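Local coordinates for protein glucokinase (PDB 6EDI) that probably phosphorylates D-glucose at the expense of ATP, the reaction expected of a glucokinase, here as a dimer in an open conformation, at residues 158-162 against 215-219; 235-241 against 272-278; 331-336 against 372-376. All coordinates share one frame; numbering follows the deposited sequence.

Interaction 1. Residues 158-162 against 215-219; sequences LEAGA and GSSLI
Ser-217 and Leu-158 make the one polar link here: the serine hydroxyl OG donates to the backbone O of Leu-158 at 2.7 Å. The hydroxyl sits between the backbone N and the carbonyl carbon of its own residue (chi1 54°), which lifts it from the strand toward the first turn of the helix. It does not use a lone pair of the acceptor, but lies 61° out of the carbonyl plane. Ala-162 N makes the helical bond to the same oxygen from the opposite face, so two donors grip Leu-158 O. The methyl of Ala-162 settles beside the hydroxyl, its CB 3.3 Å from Ser-217 OG.

At the start of the strand, Leu-158 lays its side chain along the backbone of Gly-215 and Ser-216. Its CG comes within 3.5 Å of Ser-216 N, CD2 sits 3.8 Å from Gly-215 CA, and CD1 turns toward Ser-217 OG. At the other end, Ile-219 turns CG1 and CD1 back toward the helix. CG1 packs 3.7 Å from Ala-162 CB, and CD1 closes to 3.2 Å from Ala-162 O.

The helix runs at 46° to the strand, 7.3 Å away at the closest approach of these short segments. Ala-162 also touches Val-207 of strand 205-210 and Val-230 of strand 227-233, so helix 157-170 lies against three strands of the mixed sheet. Strand 214-222 is hydrogen-bonded between the other two, and Leu-218 packs on Leu-231 of the second subunit.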
loop_
_atom_site.group_PDB
_atom_site.type_symbol
_atom_site.label_atom_id
_atom_site.label_comp_id
_atom_site.label_asym_id
_atom_site.label_seq_id
_atom_site.Cartn_x
_atom_site.Cartn_y
_atom_site.Cartn_z
ATOM N N LEU A 158 11.244 -8.677 1.886
ATOM C CA LEU A 158 10.078 -8.548 2.766
ATOM C C LEU A 158 8.761 -8.947 2.089
ATOM O O LEU A 158 7.789 -9.305 2.758
ATOM C CB LEU A 158 9.985 -7.132 3.346
ATOM C CG LEU A 158 10.288 -7.110 4.829
ATOM C CD1 LEU A 158 9.313 -8.027 5.513
ATOM C CD2 LEU A 158 11.711 -7.607 5.041
ATOM N N GLU A 159 8.732 -8.873 0.767
ATOM C CA GLU A 159 7.565 -9.337 0.017
ATOM C C GLU A 159 7.493 -10.850 0.157
ATOM O O GLU A 159 6.446 -11.420 0.509
ATOM C CB GLU A 159 7.682 -8.903 -1.444
ATOM C CG GLU A 159 6.595 -9.427 -2.369
ATOM C CD GLU A 159 6.857 -9.068 -3.816
ATOM O OE1 GLU A 159 7.965 -8.566 -4.105
ATOM O OE2 GLU A 159 5.959 -9.301 -4.659
ATOM N N ALA A 160 8.632 -11.505 -0.062
ATOM C CA ALA A 160 8.690 -12.948 0.096
ATOM C C ALA A 160 8.381 -13.349 1.539
ATOM O O ALA A 160 7.719 -14.347 1.765
ATOM C CB ALA A 160 10.027 -13.503 -0.366
ATOM N N GLY A 161 8.840 -12.568 2.511
ATOM C CA GLY A 161 8.584 -12.884 3.918
ATOM C C GLY A 161 7.106 -12.860 4.263
ATOM O O GLY A 161 6.579 -13.734 4.980
ATOM N N ALA A 162 6.430 -11.848 3.741
ATOM C CA ALA A 162 4.987 -11.721 3.896
ATOM C C ALA A 162 4.254 -12.906 3.268
ATOM O O ALA A 162 3.311 -13.447 3.864
ATOM C CB ALA A 162 4.512 -10.413 3.307
ATOM N N GLY A 215 12.510 -3.685 7.354
ATOM C CA GLY A 215 11.710 -4.028 6.196
ATOM C C GLY A 215 10.214 -3.904 6.445
ATOM O O GLY A 215 9.749 -3.944 7.595
ATOM N N SER A 216 9.456 -3.770 5.358
ATOM C CA SER A 216 8.006 -3.700 5.430
ATOM C C SER A 216 7.358 -4.194 4.140
ATOM O O SER A 216 7.966 -4.151 3.064
ATOM C CB SER A 216 7.565 -2.269 5.676
ATOM O OG SER A 216 8.101 -1.470 4.661
ATOM N N SER A 217 6.118 -4.659 4.261
ATOM C CA SER A 217 5.341 -5.148 3.128
ATOM C C SER A 217 3.902 -5.332 3.580
ATOM O O SER A 217 3.601 -5.372 4.783
ATOM C CB SER A 217 5.912 -6.466 2.575
ATOM O OG SER A 217 6.033 -7.445 3.595
ATOM N N LEU A 218 2.989 -5.422 2.627
ATOM C CA LEU A 218 1.589 -5.535 2.996
ATOM C C LEU A 218 0.969 -6.702 2.268
ATOM O O LEU A 218 1.068 -6.796 1.031
ATOM C CB LEU A 218 0.839 -4.243 2.662
ATOM C CG LEU A 218 -0.674 -4.264 2.880
ATOM C CD1 LEU A 218 -1.035 -3.977 4.340
ATOM C CD2 LEU A 218 -1.391 -3.336 1.912
ATOM N N ILE A 219 0.341 -7.595 3.030
ATOM C CA ILE A 219 -0.463 -8.639 2.427
ATOM C C ILE A 219 -1.855 -8.032 2.288
ATOM O O ILE A 219 -2.539 -7.760 3.282
ATOM C CB ILE A 219 -0.547 -9.909 3.274
ATOM C CG1 ILE A 219 0.841 -10.364 3.743
ATOM C CG2 ILE A 219 -1.241 -11.034 2.472
ATOM C CD1 ILE A 219 0.817 -11.597 4.605
#

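Interaction 2. Residues 235-241 against 272-278; sequences CGSLSMS and APIWEAA
An isolated beta bridge between two loops, at the dimer interface, joins Ser-239 to Ile-274. Two bonds flank it in the pattern of a non-hydrogen-bonded antiparallel pair: Met-240 N gives to Pro-273 O at 2.9 Å, and Trp-275 N gives to Leu-238 O, both nearly straight. One residue on, Glu-276 N donates to Gly-236 O in the carbonyl plane, on a lone pair, at 2.8 Å.

Met-240 CA stands over one face of the Trp-275 indole, 3.8 Å from the centroid of the five-membered ring, a CH-pi contact. CG of Met-240 beside the backbone N (chi1 -69°) and an extended chi2 carry SD above the indole, 5.3 Å from the six-membered centroid and beside Pro-273 CG; the bend at chi3 then sets CE against Ala-278 CB and Trp-275 CZ3. At the ring edge, Leu-238 CG touches CD1 at 3.6 Å, and Ser-241 OG lies near the plane beside CZ2. Water 3 accepts from Trp-275 NE1 and donates to Ser-241 OG, which also bonds Glu-336. Water 2 donates to Ser-239 OG and Ala-272 O. Ser-239 OG reaches Glu-336 of the second subunit, and Glu-276 OE2 takes Val-214 N. Ser-237 O is buried without a partner in the model.

This loop-to-loop beta bridge joins the chain before and after helix 245-259, held by three backbone hydrogen bonds, with CH-pi and more distant Met-aromatic contacts over the indole.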
loop_
_atom_site.group_PDB
_atom_site.type_symbol
_atom_site.label_atom_id
_atom_site.label_comp_id
_atom_site.label_asym_id
_atom_site.label_seq_id
_atom_site.Cartn_x
_atom_site.Cartn_y
_atom_site.Cartn_z
ATOM N N CYS A 235 8.240 1.454 4.190
ATOM C CA CYS A 235 7.692 2.167 5.335
ATOM C C CYS A 235 8.748 2.526 6.382
ATOM O O CYS A 235 8.603 3.519 7.103
ATOM C CB CYS A 235 6.546 1.361 5.975
ATOM S SG CYS A 235 5.071 1.170 4.911
ATOM N N GLY A 236 9.822 1.743 6.455
ATOM C CA GLY A 236 10.934 2.085 7.335
ATOM C C GLY A 236 11.560 3.409 6.937
ATOM O O GLY A 236 12.227 4.058 7.756
ATOM N N SER A 237 11.329 3.815 5.686
ATOM C CA SER A 237 11.948 5.028 5.132
ATOM C C SER A 237 11.014 6.230 5.179
ATOM O O SER A 237 11.327 7.308 4.650
ATOM C CB SER A 237 12.436 4.789 3.703
ATOM O OG SER A 237 13.450 3.807 3.674
ATOM N N LEU A 238 9.872 6.043 5.830
ATOM C CA LEU A 238 8.984 7.152 6.138
ATOM C C LEU A 238 9.635 8.006 7.239
ATOM O O LEU A 238 10.222 7.469 8.189
ATOM C CB LEU A 238 7.611 6.605 6.551
ATOM C CG LEU A 238 6.596 7.308 7.444
ATOM C CD1 LEU A 238 5.911 8.471 6.756
ATOM C CD2 LEU A 238 5.551 6.270 7.905
ATOM N N SER A 239 9.561 9.323 7.093
ATOM C CA SER A 239 10.047 10.236 8.131
ATOM C C SER A 239 9.374 9.994 9.477
ATOM O O SER A 239 8.186 9.686 9.530
ATOM C CB SER A 239 9.807 11.684 7.721
ATOM O OG SER A 239 10.358 11.948 6.460
ATOM N N MET A 240 10.124 10.137 10.573
ATOM C CA MET A 240 9.507 10.090 11.898
ATOM C C MET A 240 8.438 11.175 12.049
ATOM O O MET A 240 8.534 12.244 11.450
ATOM C CB MET A 240 10.553 10.214 13.011
ATOM C CG MET A 240 11.454 9.005 13.112
ATOM S SD MET A 240 12.587 9.095 14.503
ATOM C CE MET A 240 11.469 8.758 15.865
ATOM N N SER A 241 7.418 10.873 12.847
ATOM C CA SER A 241 6.287 11.756 13.056
ATOM C C SER A 241 6.685 12.959 13.897
ATOM O O SER A 241 7.611 12.894 14.706
ATOM C CB SER A 241 5.153 11.002 13.750
ATOM O OG SER A 241 4.623 9.992 12.911
ATOM N N ALA A 272 13.993 15.483 9.240
ATOM C CA ALA A 272 13.512 14.329 10.016
ATOM C C ALA A 272 14.291 13.064 9.664
ATOM O O ALA A 272 14.624 12.846 8.497
ATOM C CB ALA A 272 12.035 14.108 9.793
ATOM N N PRO A 273 14.617 12.240 10.671
ATOM C CA PRO A 273 15.277 10.978 10.324
ATOM C C PRO A 273 14.189 9.984 9.984
ATOM O O PRO A 273 13.042 10.242 10.345
ATOM C CB PRO A 273 15.990 10.584 11.618
ATOM C CG PRO A 273 15.159 11.191 12.718
ATOM C CD PRO A 273 14.465 12.418 12.128
ATOM N N ILE A 274 14.513 8.891 9.308
ATOM C CA ILE A 274 13.483 7.923 8.952
ATOM C C ILE A 274 13.189 7.004 10.138
ATOM O O ILE A 274 14.040 6.831 11.019
ATOM C CB ILE A 274 13.849 7.147 7.689
ATOM C CG1 ILE A 274 15.112 6.291 7.898
ATOM C CG2 ILE A 274 14.114 8.106 6.556
ATOM C CD1 ILE A 274 15.527 5.525 6.636
ATOM N N TRP A 275 11.984 6.440 10.180
ATOM C CA TRP A 275 11.586 5.564 11.285
ATOM C C TRP A 275 12.574 4.426 11.500
ATOM O O TRP A 275 12.810 4.003 12.629
ATOM C CB TRP A 275 10.206 4.961 11.029
ATOM C CG TRP A 275 9.069 5.841 11.415
ATOM C CD1 TRP A 275 8.233 6.505 10.571
ATOM C CD2 TRP A 275 8.623 6.148 12.750
ATOM N NE1 TRP A 275 7.299 7.208 11.290
ATOM C CE2 TRP A 275 7.509 7.004 12.629
ATOM C CE3 TRP A 275 9.054 5.781 14.029
ATOM C CZ2 TRP A 275 6.817 7.505 13.746
ATOM C CZ3 TRP A 275 8.367 6.270 15.138
ATOM C CH2 TRP A 275 7.262 7.134 14.988
ATOM N N GLU A 276 13.121 3.920 10.400
ATOM C CA GLU A 276 14.095 2.827 10.454
ATOM C C GLU A 276 15.260 3.159 11.377
ATOM O O GLU A 276 15.754 2.300 12.113
ATOM C CB GLU A 276 14.619 2.534 9.043
ATOM C CG GLU A 276 15.941 1.761 8.990
ATOM C CD GLU A 276 16.348 1.429 7.570
ATOM O OE1 GLU A 276 17.151 2.185 6.990
ATOM O OE2 GLU A 276 15.858 0.415 7.035
ATOM N N ALA A 277 15.690 4.416 11.342
ATOM C CA ALA A 277 16.855 4.840 12.108
ATOM C C ALA A 277 16.628 4.782 13.621
ATOM O O ALA A 277 17.577 4.738 14.386
ATOM C CB ALA A 277 17.303 6.225 11.674
ATOM N N ALA A 278 15.370 4.777 14.047
ATOM C CA ALA A 278 15.038 4.683 15.469
ATOM C C ALA A 278 14.608 3.288 15.886
ATOM O O ALA A 278 14.197 3.091 17.028
ATOM C CB ALA A 278 13.930 5.693 15.828
HETATM O O HOH W 1 16.025 3.196 3.952
HETATM O O HOH W 2 12.706 13.329 6.264
HETATM O O HOH W 3 5.419 9.392 10.292
#

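Interaction 3. Residues 331-336 against 372-376; sequences IGLTAE and RLHEH
A buried histidine-carboxylate hydrogen bond beside the subunit interface sets this contact apart: His-376 NE2 donates to Glu-336 OE1 at 3.1 Å. The oxygen lies in the plane of the imidazole, at its edge, yet the nitrogen meets the carboxylate from 39° out of that group's own plane. The two planes stand 46° apart, and the bond is bent to 147° at the hydrogen. Glu-336 has its CB pointing away from the other segment, and a bend at chi2 returns the carboxylate toward it. His-376 is fixed at both nitrogens, since ND1 caps the backbone N of Met-378 at the start of helix 377-382. That arrangement is consistent with a neutral ring protonated on NE2.

The rest is mostly van der Waals packing. Leu-373, with CG anti to its backbone N, sends CD1 to 3.6 Å from Ala-335 CA and 3.5 Å from Thr-334 OG1. That hydroxyl is turned back on its own helix, in a very short 2.5 Å bond to Ile-331 O. Ile-331 CG2 packs 3.8 Å from Leu-373 CB, the two side chains crossing at about a right angle. Arg-372, bent at chi2, lays a guanidinium face over the backbone of Gly-332, with NH2 3.7 Å from its CA.

The contact seats the end of helix 363-373, and the turn leading to helix 377-382, against the long helix 317-341. Phe-390 of strand 389-393 touches Ile-331, Thr-334 and Leu-373. Glu-336 OE2 bonds Ser-241 and, across the dimer, Ser-239 of the second subunit.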
loop_
_atom_site.group_PDB
_atom_site.type_symbol
_atom_site.label_atom_id
_atom_site.label_comp_id
_atom_site.label_asym_id
_atom_site.label_seq_id
_atom_site.Cartn_x
_atom_site.Cartn_y
_atom_site.Cartn_z
ATOM N N ILE A 331 6.940 0.558 17.319
ATOM C CA ILE A 331 5.487 0.620 17.421
ATOM C C ILE A 331 4.954 1.972 16.910
ATOM O O ILE A 331 3.887 2.034 16.272
ATOM C CB ILE A 331 5.008 0.299 18.868
ATOM C CG1 ILE A 331 5.258 -1.178 19.190
ATOM C CG2 ILE A 331 3.534 0.627 19.038
ATOM C CD1 ILE A 331 4.451 -2.120 18.314
ATOM N N GLY A 332 5.705 3.045 17.164
ATOM C CA GLY A 332 5.348 4.356 16.626
ATOM C C GLY A 332 5.230 4.352 15.105
ATOM O O GLY A 332 4.306 4.952 14.543
ATOM N N LEU A 333 6.164 3.664 14.443
ATOM C CA LEU A 333 6.088 3.461 12.998
ATOM C C LEU A 333 4.823 2.696 12.668
ATOM O O LEU A 333 4.098 3.067 11.745
ATOM C CB LEU A 333 7.305 2.691 12.467
ATOM C CG LEU A 333 7.166 2.089 11.062
ATOM C CD1 LEU A 333 7.071 3.141 9.967
ATOM C CD2 LEU A 333 8.312 1.136 10.773
ATOM N N THR A 334 4.550 1.630 13.424
ATOM C CA THR A 334 3.326 0.859 13.174
ATOM C C THR A 334 2.051 1.652 13.436
ATOM O O THR A 334 0.998 1.318 12.910
ATOM C CB THR A 334 3.253 -0.447 13.977
ATOM O OG1 THR A 334 3.126 -0.155 15.377
ATOM C CG2 THR A 334 4.484 -1.308 13.728
ATOM N N ALA A 335 2.109 2.688 14.262
ATOM C CA ALA A 335 0.901 3.495 14.430
ATOM C C ALA A 335 0.570 4.160 13.100
ATOM O O ALA A 335 -0.604 4.230 12.685
ATOM C CB ALA A 335 1.095 4.541 15.529
ATOM N N GLU A 336 1.606 4.657 12.428
ATOM C CA GLU A 336 1.434 5.225 11.088
ATOM C C GLU A 336 0.974 4.197 10.042
ATOM O O GLU A 336 0.085 4.478 9.240
ATOM C CB GLU A 336 2.716 5.927 10.609
ATOM C CG GLU A 336 3.176 7.118 11.465
ATOM C CD GLU A 336 2.059 8.071 11.882
ATOM O OE1 GLU A 336 1.073 8.277 11.134
ATOM O OE2 GLU A 336 2.177 8.643 12.982
ATOM N N ARG A 372 1.816 3.176 23.557
ATOM C CA ARG A 372 2.456 4.025 22.568
ATOM C C ARG A 372 1.641 4.097 21.285
ATOM O O ARG A 372 1.418 5.184 20.742
ATOM C CB ARG A 372 3.851 3.502 22.257
ATOM C CG ARG A 372 4.537 4.264 21.147
ATOM C CD ARG A 372 4.615 5.752 21.456
ATOM N NE ARG A 372 5.254 6.490 20.375
ATOM C CZ ARG A 372 4.605 6.926 19.300
ATOM N NH1 ARG A 372 3.316 6.671 19.169
ATOM N NH2 ARG A 372 5.240 7.604 18.353
ATOM N N LEU A 373 1.218 2.933 20.793
ATOM C CA LEU A 373 0.399 2.876 19.583
ATOM C C LEU A 373 -0.762 3.834 19.737
ATOM O O LEU A 373 -1.097 4.588 18.816
ATOM C CB LEU A 373 -0.132 1.456 19.377
ATOM C CG LEU A 373 -0.823 1.186 18.048
ATOM C CD1 LEU A 373 0.235 1.024 16.963
ATOM C CD2 LEU A 373 -1.711 -0.043 18.148
ATOM N N HIS A 374 -1.341 3.836 20.933
ATOM C CA HIS A 374 -2.543 4.606 21.199
ATOM C C HIS A 374 -2.340 6.115 21.348
ATOM O O HIS A 374 -3.312 6.835 21.560
ATOM C CB HIS A 374 -3.290 4.032 22.413
ATOM C CG HIS A 374 -3.879 2.673 22.175
ATOM N ND1 HIS A 374 -4.711 2.054 23.087
ATOM C CD2 HIS A 374 -3.772 1.819 21.129
ATOM C CE1 HIS A 374 -5.084 0.877 22.615
ATOM N NE2 HIS A 374 -4.527 0.710 21.428
ATOM N N GLU A 375 -1.105 6.598 21.201
ATOM C CA GLU A 375 -0.840 8.039 21.260
ATOM C C GLU A 375 -1.204 8.762 19.967
ATOM O O GLU A 375 -1.294 9.991 19.949
ATOM C CB GLU A 375 0.629 8.325 21.607
ATOM C CG GLU A 375 1.131 7.635 22.887
ATOM C CD GLU A 375 2.565 8.014 23.251
ATOM O OE1 GLU A 375 3.147 8.913 22.596
ATOM O OE2 GLU A 375 3.115 7.404 24.196
ATOM N N HIS A 376 -1.396 7.994 18.891
ATOM C CA HIS A 376 -1.714 8.541 17.570
ATOM C C HIS A 376 -3.014 9.343 17.621
ATOM O O HIS A 376 -3.969 8.934 18.277
ATOM C CB HIS A 376 -1.869 7.413 16.536
ATOM C CG HIS A 376 -1.821 7.888 15.115
ATOM N ND1 HIS A 376 -2.881 8.528 14.505
ATOM C CD2 HIS A 376 -0.833 7.828 14.189
ATOM C CE1 HIS A 376 -2.551 8.838 13.264
ATOM N NE2 HIS A 376 -1.310 8.425 13.046
#

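Along the chain the three contacts follow in series, none nested in or crossing another. Interaction 1 closes a 52-residue loop that brings helix 157-170 onto strand 214-222. Interaction 2 closes 30 residues round helix 245-259, and interaction 3 closes 35 residues that carry strand 345-348 and several helices. Interaction 1 touches interaction 2 where Ser-216 OG bonds Cys-235 N, linking the sheet that holds strand 214-222 to the loop after its edge strand. Interaction 2 meets interaction 3 through Trp-275, which packs on Gly-332 and Leu-333; the centres of the two interactions lie about 13 Å apart. All three reach the second subunit, interaction 1 through Leu-218, interactions 2 and 3 through the loops and helix 317-341.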